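Side-chain contacts in glyoxylate-induced Protein (Pseudomonas aeruginosa, PDB 1SQ4), which folds as a two-domain cupin (bicupin) whose function is not established, but which may act as a ureidoglycine aminohydrolase: residues A[31-36]-A[55-60]; A[70-75]-A[215-220]; A[92-97]-A[101-106]; A[137-142]-A[259-264]. All coordinates share one frame; numbering follows the deposited sequence.

Interaction 1 (A[31-36]-A[55-60]); sequences AVIPKG and WVIARP
At the seam between the two cupin domains, strand 30-33, which belongs to the large sheet of the C-terminal cupin, meets the end of strand 52-57 and the turn after it. That second strand forms one margin of the N-terminal cupin's six-stranded sheet. The contact is buried and apolar, carried by Ala31 and Ile33 on one side and Ile57 and Pro60 on the other. The two isoleucines touch through their outermost methyls, Ile33 CD1 lying 3.4 Å from Ile57 CD1, and their side chains cross obliquely. In Ile33, CG1 lies opposite the carbonyl carbon (chi1 -46°) and the branch runs on extended, which carries CD1 well out across the gap. Ile57 instead turns at chi2 (57°), bending its CD1 to meet that methyl. The same Ile33 CD1 is also 4.4 Å from Pro60 CB, at the limit of van der Waals packing. Pro60 CB is shared, since Ala31 CB sits 4.3 Å from it. The alpha carbons of Ala31 and Pro60 are 6.4 Å apart, so here a small methyl suffices, whereas at Ile33 a longer side chain spans the gap. Phe239, on strand 239-244, packs against Ile33, Ile57 and Pro60 alike, and Phe245 of a second subunit touches both isoleucines, extending the apolar cluster into the assembly. Around it, strand 30-33 is hydrogen-bonded on its two sides to strands 25-26 and 239-244, while strand 52-57 pairs with strand 69-76.

Interaction 2 (A[70-75]-A[215-220]); sequences QYIVEL and GLYVLE
Tyr217 meets Ile72 and Gln70 by packing, and the polar bonds that fix the glutamine run to other strands. The apolar part is a methyl laid against the outer half of the phenol: Ile72 CD1 is 3.5 Å from Tyr217 CE2 and 3.6 Å from Tyr217 OH. The two side chains come from opposite directions, the isoleucine fully extended along its longer branch and the tyrosine with its ring thrown opposite its own backbone nitrogen (chi1 -178°), reaching out from strand 212-220 toward Ile72. Gln70 takes the inner half of the same side chain. Its NE2 lies 3.8 Å from Tyr217 CD2 and 4.0 Å from Tyr217 CB, with the amide plane turned 68° from the ring and the two side chains crossing near a right angle. The modelled orientation of the amide is consistent with its hydrogen bonds, OE1 with Tyr263 OH and NE2 with His139 ND1, so both ends of this buried group are engaged. The rings of Tyr217 and His139 also meet edge-to-face, and Phe239 packs on Tyr217. Strands 69-76 and 212-220 belong to different cupin domains and exchange only side chains here, packing between facing sheets that in this protein joins the two barrels of a bicupin.

Interaction 3 (A[92-97]-A[101-106]); sequences AVLFVV and LSLTLQ
Leu94 reaches across from strand 90-98 to meet Leu101 and Leu103 on the strand that follows it in the chain. One methyl does all the touching on its side: Leu94 CD2 lies 4.3 Å from Leu101 CD2 and 4.2 Å from Leu103 CD1, the nearer of the two methyls at the end of Leu103. Leu101 and Leu103 share one conformation, CG opposite the backbone nitrogen (chi1 -171° and 171°), and as alternate residues of a strand they project from the same side of it. Val96 also points across but stays beyond close contact. The alpha carbons of Leu94 and Leu103 are 9.4 Å apart, a spacing between sheets: the chain leaves the six-stranded sheet at 90-98 and enters the four-stranded one at 101-105, and these leucines form part of the apolar interior of the N-terminal cupin barrel between them. Met112, on the hairpin partner 109-112, packs on all three. Phe138 backs both Leu94 and Leu101, Trp140 lies against Leu94, and Tyr126 and Val128 flank Leu103. Strand 90-98 is itself held by backbone hydrogen bonds on both sides, Leu94 pairing with Ala118, and Val93 and Phe95 with Ile141 and His139.

Interaction 4 (A[137-142]-A[259-264]); sequences RFHWIR and RYLLYK
Segments 137-142 and 259-264 run almost the same way, 14° apart in direction and 9.5 Å apart at the closest approach of their axes, a spacing bridged by side chains, with His139 facing Leu261 and Ile141 facing Tyr263. Ile141 and Leu261 reach toward each other tip to tip, Ile141 CD1 standing 3.9 Å from Leu261 CD2. That same isoleucine methyl lies 3.8 Å from Tyr263 CD2, while the other branch of Ile141, CG2, sits above one face of the Tyr263 ring, 4.1 Å over the plane and offset toward the rim. A chi1 of 50° tucks that ring between the tyrosine's own backbone nitrogen and carbonyl carbon, where its face meets CG2. These strands hold equivalent places in the two cupin sheets, 136-144 between 69-76 and 90-98, 258-265 between 191-198 and 212-220, consistent with a pseudo-symmetric junction between the two cupins, close to the centre of the chain. His139 and Leu261 slide past each other in opposite directions, with His139 ND1 3.9 Å from Leu261 CD2. Gln70, on strand 69-76, is the polar partner that holds both the His139 and the Tyr263 ring.

In the fold
From the N terminus, interaction 1 closes first, a short loop that brings strand 30-33, already part of the C-terminal cupin's sheet, against the end of strand 52-57 in the N-terminal one. Residues 70-75 then open interaction 2, which closes only at 215-220. Inside that span lies interaction 3, a local contact between successive strands that joins the two sheets of the N-terminal barrel. Interaction 4 starts within the span and ends beyond it at 259-264, so interactions 2 and 4 cross. Their centres are 5 Å apart, and neighbouring strands link them in both sheets. Interactions 1, 2 and 4 thus tie the two cupins together.

Interaction 1 (A[31-36]-A[55-60])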
# COMPACT_ATOMS: atom_id res chain seq x y z
N ALA A 31 -0.09 1.29 17.90
CA ALA A 31 1.10 0.45 18.01
C ALA A 31 0.79 -0.72 18.93
O ALA A 31 0.29 -0.52 20.03
CB ALA A 31 2.25 1.26 18.57
N VAL A 32 1.08 -1.93 18.47
CA VAL A 32 0.87 -3.12 19.29
C VAL A 32 2.23 -3.70 19.61
O VAL A 32 3.04 -3.91 18.71
CB VAL A 32 0.12 -4.24 18.56
CG1 VAL A 32 -0.13 -5.37 19.53
CG2 VAL A 32 -1.18 -3.74 17.97
N ILE A 33 2.48 -3.95 20.89
CA ILE A 33 3.75 -4.52 21.32
C ILE A 33 3.53 -5.83 22.07
O ILE A 33 2.99 -5.84 23.18
CB ILE A 33 4.50 -3.57 22.24
CG1 ILE A 33 4.46 -2.16 21.66
CG2 ILE A 33 5.95 -4.02 22.39
CD1 ILE A 33 4.99 -1.17 22.64
N PRO A 34 3.93 -6.96 21.47
CA PRO A 34 3.80 -8.30 22.04
C PRO A 34 4.62 -8.50 23.29
O PRO A 34 5.62 -7.83 23.51
CB PRO A 34 4.31 -9.20 20.92
CG PRO A 34 3.96 -8.45 19.71
CD PRO A 34 4.38 -7.04 20.07
N LYS A 35 4.19 -9.45 24.10
CA LYS A 35 4.90 -9.75 25.33
C LYS A 35 6.30 -10.30 25.05
O LYS A 35 7.17 -10.20 25.90
CB LYS A 35 4.09 -10.75 26.17
CG LYS A 35 3.75 -12.03 25.45
CD LYS A 35 2.68 -12.76 26.22
CE LYS A 35 3.20 -14.06 26.74
NZ LYS A 35 3.53 -14.92 25.59
N GLY A 36 6.50 -10.87 23.86
CA GLY A 36 7.79 -11.44 23.51
C GLY A 36 8.96 -10.47 23.41
O GLY A 36 10.09 -10.86 23.15
N TRP A 55 11.54 -3.58 32.59
CA TRP A 55 11.25 -3.53 31.19
C TRP A 55 10.60 -2.19 30.95
O TRP A 55 9.60 -1.87 31.59
CB TRP A 55 10.33 -4.68 30.82
CG TRP A 55 11.12 -5.91 30.63
CD1 TRP A 55 11.89 -6.22 29.55
CD2 TRP A 55 11.30 -6.98 31.57
NE1 TRP A 55 12.54 -7.41 29.75
CE2 TRP A 55 12.19 -7.90 30.99
CE3 TRP A 55 10.79 -7.25 32.85
CZ2 TRP A 55 12.59 -9.08 31.64
CZ3 TRP A 55 11.19 -8.41 33.49
CH2 TRP A 55 12.08 -9.31 32.89
N VAL A 56 11.18 -1.39 30.05
CA VAL A 56 10.64 -0.07 29.76
C VAL A 56 9.61 -0.14 28.65
O VAL A 56 9.71 -0.97 27.74
CB VAL A 56 11.75 0.95 29.35
CG1 VAL A 56 11.13 2.32 29.19
CG2 VAL A 56 12.84 1.00 30.40
N ILE A 57 8.61 0.72 28.73
CA ILE A 57 7.56 0.78 27.73
C ILE A 57 7.09 2.22 27.66
O ILE A 57 6.15 2.62 28.34
CB ILE A 57 6.39 -0.16 28.08
CG1 ILE A 57 5.14 0.20 27.27
CG2 ILE A 57 6.05 -0.02 29.53
CD1 ILE A 57 5.36 0.17 25.79
N ALA A 58 7.77 3.01 26.84
CA ALA A 58 7.44 4.42 26.66
C ALA A 58 7.65 4.75 25.18
O ALA A 58 8.24 3.96 24.45
CB ALA A 58 8.34 5.27 27.53
N ARG A 59 7.17 5.91 24.74
CA ARG A 59 7.31 6.33 23.34
C ARG A 59 7.01 5.21 22.34
O ARG A 59 7.81 4.95 21.43
CB ARG A 59 8.73 6.87 23.09
CG ARG A 59 9.10 8.04 23.97
CD ARG A 59 10.26 8.82 23.38
NE ARG A 59 11.56 8.14 23.50
CZ ARG A 59 12.16 7.87 24.66
NH1 ARG A 59 11.59 8.23 25.80
NH2 ARG A 59 13.33 7.25 24.66
N PRO A 60 5.86 4.55 22.47
CA PRO A 60 5.50 3.46 21.55
C PRO A 60 5.53 3.92 20.10
O PRO A 60 5.90 3.17 19.19
CB PRO A 60 4.09 3.08 21.98
CG PRO A 60 4.04 3.51 23.42
CD PRO A 60 4.74 4.83 23.38

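Interaction 2 (A[70-75]-A[215-220])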
# COMPACT_ATOMS: atom_id res chain seq x y z
N GLN A 70 6.07 4.02 31.60
CA GLN A 70 5.65 2.82 32.29
C GLN A 70 6.83 1.86 32.40
O GLN A 70 7.58 1.68 31.44
CB GLN A 70 4.51 2.16 31.52
CG GLN A 70 4.11 0.79 32.01
CD GLN A 70 3.01 0.17 31.15
OE1 GLN A 70 2.80 0.56 30.00
NE2 GLN A 70 2.32 -0.82 31.71
N TYR A 71 7.02 1.28 33.57
CA TYR A 71 8.10 0.31 33.74
C TYR A 71 7.53 -0.94 34.38
O TYR A 71 6.52 -0.88 35.08
CB TYR A 71 9.20 0.84 34.66
CG TYR A 71 9.68 2.25 34.44
CD1 TYR A 71 9.79 2.80 33.17
CD2 TYR A 71 10.13 3.00 35.52
CE1 TYR A 71 10.35 4.06 32.97
CE2 TYR A 71 10.69 4.26 35.33
CZ TYR A 71 10.80 4.78 34.05
OH TYR A 71 11.40 5.99 33.85
N ILE A 72 8.17 -2.08 34.15
CA ILE A 72 7.73 -3.31 34.77
C ILE A 72 8.96 -3.78 35.52
O ILE A 72 9.89 -4.38 34.95
CB ILE A 72 7.24 -4.37 33.73
CG1 ILE A 72 5.97 -3.87 33.03
CG2 ILE A 72 6.87 -5.66 34.43
CD1 ILE A 72 5.38 -4.84 32.01
N VAL A 73 8.97 -3.47 36.81
CA VAL A 73 10.09 -3.77 37.69
C VAL A 73 10.10 -5.11 38.38
O VAL A 73 9.12 -5.54 38.95
CB VAL A 73 10.22 -2.67 38.74
CG1 VAL A 73 11.40 -2.96 39.65
CG2 VAL A 73 10.38 -1.33 38.06
N GLU A 74 11.25 -5.76 38.34
CA GLU A 74 11.43 -7.05 38.97
C GLU A 74 12.46 -6.89 40.07
O GLU A 74 13.63 -6.56 39.81
CB GLU A 74 11.91 -8.07 37.93
CG GLU A 74 12.36 -9.41 38.49
CD GLU A 74 12.97 -10.33 37.44
OE1 GLU A 74 13.70 -11.27 37.81
OE2 GLU A 74 12.73 -10.14 36.23
N LEU A 75 12.03 -7.08 41.31
CA LEU A 75 12.94 -6.98 42.43
C LEU A 75 13.25 -8.36 42.95
O LEU A 75 12.35 -9.16 43.21
CB LEU A 75 12.34 -6.17 43.57
CG LEU A 75 12.02 -4.74 43.21
CD1 LEU A 75 11.35 -4.07 44.40
CD2 LEU A 75 13.29 -4.02 42.80
N GLY A 215 -2.44 4.39 27.00
CA GLY A 215 -1.92 3.05 26.86
C GLY A 215 -2.82 2.00 27.44
O GLY A 215 -3.63 2.27 28.32
N LEU A 216 -2.67 0.78 26.93
CA LEU A 216 -3.44 -0.38 27.37
C LEU A 216 -2.47 -1.52 27.58
O LEU A 216 -1.67 -1.80 26.70
CB LEU A 216 -4.44 -0.78 26.28
CG LEU A 216 -5.79 -0.09 26.26
CD1 LEU A 216 -5.66 1.37 26.61
CD2 LEU A 216 -6.39 -0.26 24.87
N TYR A 217 -2.54 -2.17 28.73
CA TYR A 217 -1.66 -3.31 29.00
C TYR A 217 -2.54 -4.48 29.43
O TYR A 217 -3.13 -4.47 30.50
CB TYR A 217 -0.66 -2.98 30.11
CG TYR A 217 0.31 -4.11 30.40
CD1 TYR A 217 -0.09 -5.23 31.11
CD2 TYR A 217 1.61 -4.08 29.90
CE1 TYR A 217 0.77 -6.29 31.33
CE2 TYR A 217 2.49 -5.15 30.11
CZ TYR A 217 2.05 -6.25 30.83
OH TYR A 217 2.90 -7.31 31.06
N VAL A 218 -2.61 -5.51 28.59
CA VAL A 218 -3.45 -6.65 28.92
C VAL A 218 -2.91 -7.42 30.12
O VAL A 218 -1.84 -8.00 30.06
CB VAL A 218 -3.58 -7.59 27.71
CG1 VAL A 218 -4.62 -8.66 28.00
CG2 VAL A 218 -3.95 -6.80 26.47
N LEU A 219 -3.68 -7.41 31.20
CA LEU A 219 -3.29 -8.11 32.42
C LEU A 219 -3.71 -9.57 32.39
O LEU A 219 -3.01 -10.44 32.92
CB LEU A 219 -3.92 -7.45 33.65
CG LEU A 219 -3.32 -6.12 34.13
CD1 LEU A 219 -4.00 -5.67 35.40
CD2 LEU A 219 -1.82 -6.30 34.35
N GLU A 220 -4.84 -9.86 31.77
CA GLU A 220 -5.34 -11.21 31.72
C GLU A 220 -6.27 -11.47 30.57
O GLU A 220 -7.04 -10.59 30.17
CB GLU A 220 -6.08 -11.50 33.02
CG GLU A 220 -6.88 -12.75 33.03
CD GLU A 220 -7.70 -12.87 34.29
OE1 GLU A 220 -8.33 -11.85 34.68
OE2 GLU A 220 -7.72 -13.97 34.90

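Interaction 3 (A[92-97]-A[101-106])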
# COMPACT_ATOMS: atom_id res chain seq x y z
N ALA A 92 3.09 9.03 40.56
CA ALA A 92 3.14 7.63 40.16
C ALA A 92 1.96 6.77 40.62
O ALA A 92 1.12 7.18 41.42
CB ALA A 92 4.45 7.00 40.65
N VAL A 93 1.94 5.56 40.08
CA VAL A 93 0.96 4.56 40.42
C VAL A 93 1.71 3.23 40.38
O VAL A 93 2.31 2.87 39.37
CB VAL A 93 -0.20 4.51 39.41
CG1 VAL A 93 -1.10 3.34 39.72
CG2 VAL A 93 -0.99 5.81 39.46
N LEU A 94 1.70 2.52 41.51
CA LEU A 94 2.37 1.23 41.61
C LEU A 94 1.30 0.16 41.60
O LEU A 94 0.30 0.24 42.32
CB LEU A 94 3.19 1.16 42.90
CG LEU A 94 4.71 1.39 42.88
CD1 LEU A 94 5.07 2.60 42.05
CD2 LEU A 94 5.20 1.55 44.30
N PHE A 95 1.51 -0.86 40.77
CA PHE A 95 0.56 -1.94 40.66
C PHE A 95 1.28 -3.28 40.64
O PHE A 95 1.82 -3.68 39.60
CB PHE A 95 -0.25 -1.79 39.38
CG PHE A 95 -1.28 -2.85 39.20
CD1 PHE A 95 -2.38 -2.90 40.04
CD2 PHE A 95 -1.13 -3.83 38.22
CE1 PHE A 95 -3.32 -3.91 39.90
CE2 PHE A 95 -2.07 -4.84 38.07
CZ PHE A 95 -3.17 -4.88 38.92
N VAL A 96 1.28 -3.97 41.76
CA VAL A 96 1.97 -5.25 41.83
C VAL A 96 1.20 -6.38 41.15
O VAL A 96 0.01 -6.55 41.37
CB VAL A 96 2.28 -5.62 43.29
CG1 VAL A 96 1.02 -5.53 44.09
CG2 VAL A 96 2.87 -7.02 43.36
N VAL A 97 1.91 -7.14 40.32
CA VAL A 97 1.31 -8.25 39.60
C VAL A 97 1.80 -9.61 40.08
O VAL A 97 1.17 -10.63 39.81
CB VAL A 97 1.55 -8.14 38.09
CG1 VAL A 97 0.83 -6.93 37.54
CG2 VAL A 97 3.04 -8.05 37.80
N LEU A 101 5.27 -6.65 47.61
CA LEU A 101 6.10 -5.46 47.68
C LEU A 101 5.84 -4.74 48.98
O LEU A 101 4.71 -4.73 49.48
CB LEU A 101 5.81 -4.53 46.49
CG LEU A 101 6.71 -3.32 46.22
CD1 LEU A 101 8.14 -3.79 46.04
CD2 LEU A 101 6.25 -2.60 44.97
N SER A 102 6.88 -4.14 49.53
CA SER A 102 6.77 -3.39 50.78
C SER A 102 6.97 -1.92 50.44
O SER A 102 8.07 -1.51 50.05
CB SER A 102 7.84 -3.87 51.76
OG SER A 102 7.76 -3.19 52.99
N LEU A 103 5.91 -1.14 50.58
CA LEU A 103 5.95 0.30 50.29
C LEU A 103 5.80 1.15 51.54
O LEU A 103 4.89 0.95 52.34
CB LEU A 103 4.83 0.68 49.31
CG LEU A 103 4.60 2.18 49.07
CD1 LEU A 103 5.79 2.75 48.33
CD2 LEU A 103 3.34 2.41 48.28
N THR A 104 6.71 2.10 51.69
CA THR A 104 6.65 3.01 52.82
C THR A 104 6.25 4.34 52.20
O THR A 104 7.06 5.03 51.57
CB THR A 104 8.02 3.13 53.51
OG1 THR A 104 8.39 1.85 54.03
CG2 THR A 104 7.96 4.11 54.65
N LEU A 105 4.97 4.68 52.34
CA LEU A 105 4.46 5.90 51.76
C LEU A 105 3.82 6.78 52.81
O LEU A 105 2.94 6.34 53.55
CB LEU A 105 3.43 5.56 50.68
CG LEU A 105 2.86 6.73 49.88
CD1 LEU A 105 3.98 7.41 49.14
CD2 LEU A 105 1.79 6.25 48.91
N GLN A 106 4.26 8.03 52.88
CA GLN A 106 3.72 8.97 53.85
C GLN A 106 3.81 8.41 55.25
O GLN A 106 2.80 8.32 55.97
CB GLN A 106 2.25 9.27 53.51
CG GLN A 106 1.98 10.73 53.19
CD GLN A 106 2.72 11.18 51.94
OE1 GLN A 106 3.93 10.96 51.79
NE2 GLN A 106 2.00 11.84 51.04

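Interaction 4 (A[137-142]-A[259-264])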
# COMPACT_ATOMS: atom_id res chain seq x y z
N ARG A 137 7.13 -8.44 41.25
CA ARG A 137 7.03 -7.71 40.01
C ARG A 137 5.87 -6.75 40.02
O ARG A 137 4.74 -7.12 40.36
CB ARG A 137 6.91 -8.70 38.85
CG ARG A 137 8.04 -9.74 38.83
CD ARG A 137 7.93 -10.63 37.61
NE ARG A 137 9.18 -11.34 37.37
CZ ARG A 137 9.59 -12.39 38.07
NH1 ARG A 137 8.85 -12.86 39.06
NH2 ARG A 137 10.76 -12.94 37.80
N PHE A 138 6.15 -5.50 39.67
CA PHE A 138 5.10 -4.48 39.64
C PHE A 138 5.25 -3.51 38.49
O PHE A 138 6.31 -3.40 37.88
CB PHE A 138 5.08 -3.69 40.95
CG PHE A 138 6.34 -2.91 41.22
CD1 PHE A 138 7.48 -3.55 41.70
CD2 PHE A 138 6.36 -1.52 41.07
CE1 PHE A 138 8.61 -2.82 42.02
CE2 PHE A 138 7.50 -0.79 41.39
CZ PHE A 138 8.61 -1.44 41.87
N HIS A 139 4.17 -2.78 38.21
CA HIS A 139 4.14 -1.78 37.16
C HIS A 139 4.33 -0.42 37.80
O HIS A 139 3.77 -0.15 38.86
CB HIS A 139 2.81 -1.81 36.41
CG HIS A 139 2.67 -2.94 35.44
ND1 HIS A 139 2.43 -2.74 34.10
CD2 HIS A 139 2.74 -4.28 35.62
CE1 HIS A 139 2.35 -3.91 33.49
NE2 HIS A 139 2.53 -4.86 34.39
N TRP A 140 5.10 0.44 37.15
CA TRP A 140 5.35 1.77 37.67
C TRP A 140 5.03 2.79 36.57
O TRP A 140 5.76 2.93 35.60
CB TRP A 140 6.81 1.87 38.13
CG TRP A 140 7.23 3.17 38.78
CD1 TRP A 140 6.44 4.22 39.12
CD2 TRP A 140 8.58 3.56 39.10
NE1 TRP A 140 7.20 5.26 39.61
CE2 TRP A 140 8.52 4.88 39.61
CE3 TRP A 140 9.83 2.93 38.99
CZ2 TRP A 140 9.66 5.58 40.01
CZ3 TRP A 140 10.97 3.64 39.39
CH2 TRP A 140 10.87 4.94 39.89
N ILE A 141 3.91 3.48 36.74
CA ILE A 141 3.49 4.46 35.76
C ILE A 141 3.81 5.88 36.25
O ILE A 141 3.37 6.29 37.32
CB ILE A 141 2.00 4.29 35.51
CG1 ILE A 141 1.73 2.86 35.06
CG2 ILE A 141 1.53 5.26 34.46
CD1 ILE A 141 0.28 2.46 35.04
N ARG A 142 4.56 6.63 35.44
CA ARG A 142 4.96 7.99 35.81
C ARG A 142 4.44 9.09 34.90
O ARG A 142 4.20 8.88 33.71
CB ARG A 142 6.50 8.10 35.86
CG ARG A 142 7.15 7.26 36.95
CD ARG A 142 8.65 7.11 36.79
NE ARG A 142 9.43 8.29 37.17
CZ ARG A 142 9.94 9.17 36.31
NH1 ARG A 142 9.74 9.01 35.01
NH2 ARG A 142 10.67 10.19 36.76
N ARG A 259 -8.96 -8.62 30.60
CA ARG A 259 -8.87 -7.28 31.16
C ARG A 259 -7.51 -6.62 31.02
O ARG A 259 -6.49 -7.29 30.94
CB ARG A 259 -9.33 -7.32 32.64
CG ARG A 259 -8.70 -8.42 33.50
CD ARG A 259 -9.54 -8.75 34.76
NE ARG A 259 -9.84 -7.58 35.58
CZ ARG A 259 -9.40 -7.40 36.83
NH1 ARG A 259 -8.64 -8.32 37.40
NH2 ARG A 259 -9.73 -6.31 37.50
N TYR A 260 -7.50 -5.30 30.97
CA TYR A 260 -6.24 -4.62 30.83
C TYR A 260 -6.12 -3.36 31.63
O TYR A 260 -7.09 -2.66 31.88
CB TYR A 260 -5.95 -4.31 29.37
CG TYR A 260 -7.05 -3.59 28.64
CD1 TYR A 260 -7.81 -4.25 27.67
CD2 TYR A 260 -7.30 -2.23 28.86
CE1 TYR A 260 -8.79 -3.58 26.94
CE2 TYR A 260 -8.27 -1.55 28.13
CZ TYR A 260 -9.01 -2.23 27.17
OH TYR A 260 -9.96 -1.58 26.42
N LEU A 261 -4.89 -3.08 32.03
CA LEU A 261 -4.57 -1.89 32.80
C LEU A 261 -4.55 -0.74 31.80
O LEU A 261 -4.00 -0.86 30.71
CB LEU A 261 -3.19 -2.08 33.42
CG LEU A 261 -2.58 -0.90 34.16
CD1 LEU A 261 -3.28 -0.70 35.50
CD2 LEU A 261 -1.10 -1.16 34.36
N LEU A 262 -5.15 0.38 32.18
CA LEU A 262 -5.21 1.55 31.30
C LEU A 262 -4.85 2.83 32.04
O LEU A 262 -5.29 3.05 33.17
CB LEU A 262 -6.62 1.67 30.72
CG LEU A 262 -6.98 2.89 29.85
CD1 LEU A 262 -8.25 2.58 29.08
CD2 LEU A 262 -7.15 4.14 30.68
N TYR A 263 -4.06 3.67 31.39
CA TYR A 263 -3.67 4.95 31.97
C TYR A 263 -3.87 6.07 30.97
O TYR A 263 -3.56 5.92 29.79
CB TYR A 263 -2.22 4.90 32.47
CG TYR A 263 -1.19 4.38 31.48
CD1 TYR A 263 -0.50 5.24 30.63
CD2 TYR A 263 -0.86 3.03 31.44
CE1 TYR A 263 0.49 4.76 29.76
CE2 TYR A 263 0.13 2.54 30.59
CZ TYR A 263 0.80 3.40 29.75
OH TYR A 263 1.79 2.90 28.92
N LYS A 264 -4.39 7.20 31.46
CA LYS A 264 -4.65 8.39 30.65
C LYS A 264 -4.60 9.65 31.51
O LYS A 264 -4.75 9.58 32.73
CB LYS A 264 -6.04 8.30 30.01
CG LYS A 264 -7.10 7.83 31.00
CD LYS A 264 -8.51 7.93 30.47
CE LYS A 264 -9.48 7.45 31.53
NZ LYS A 264 -10.89 7.73 31.16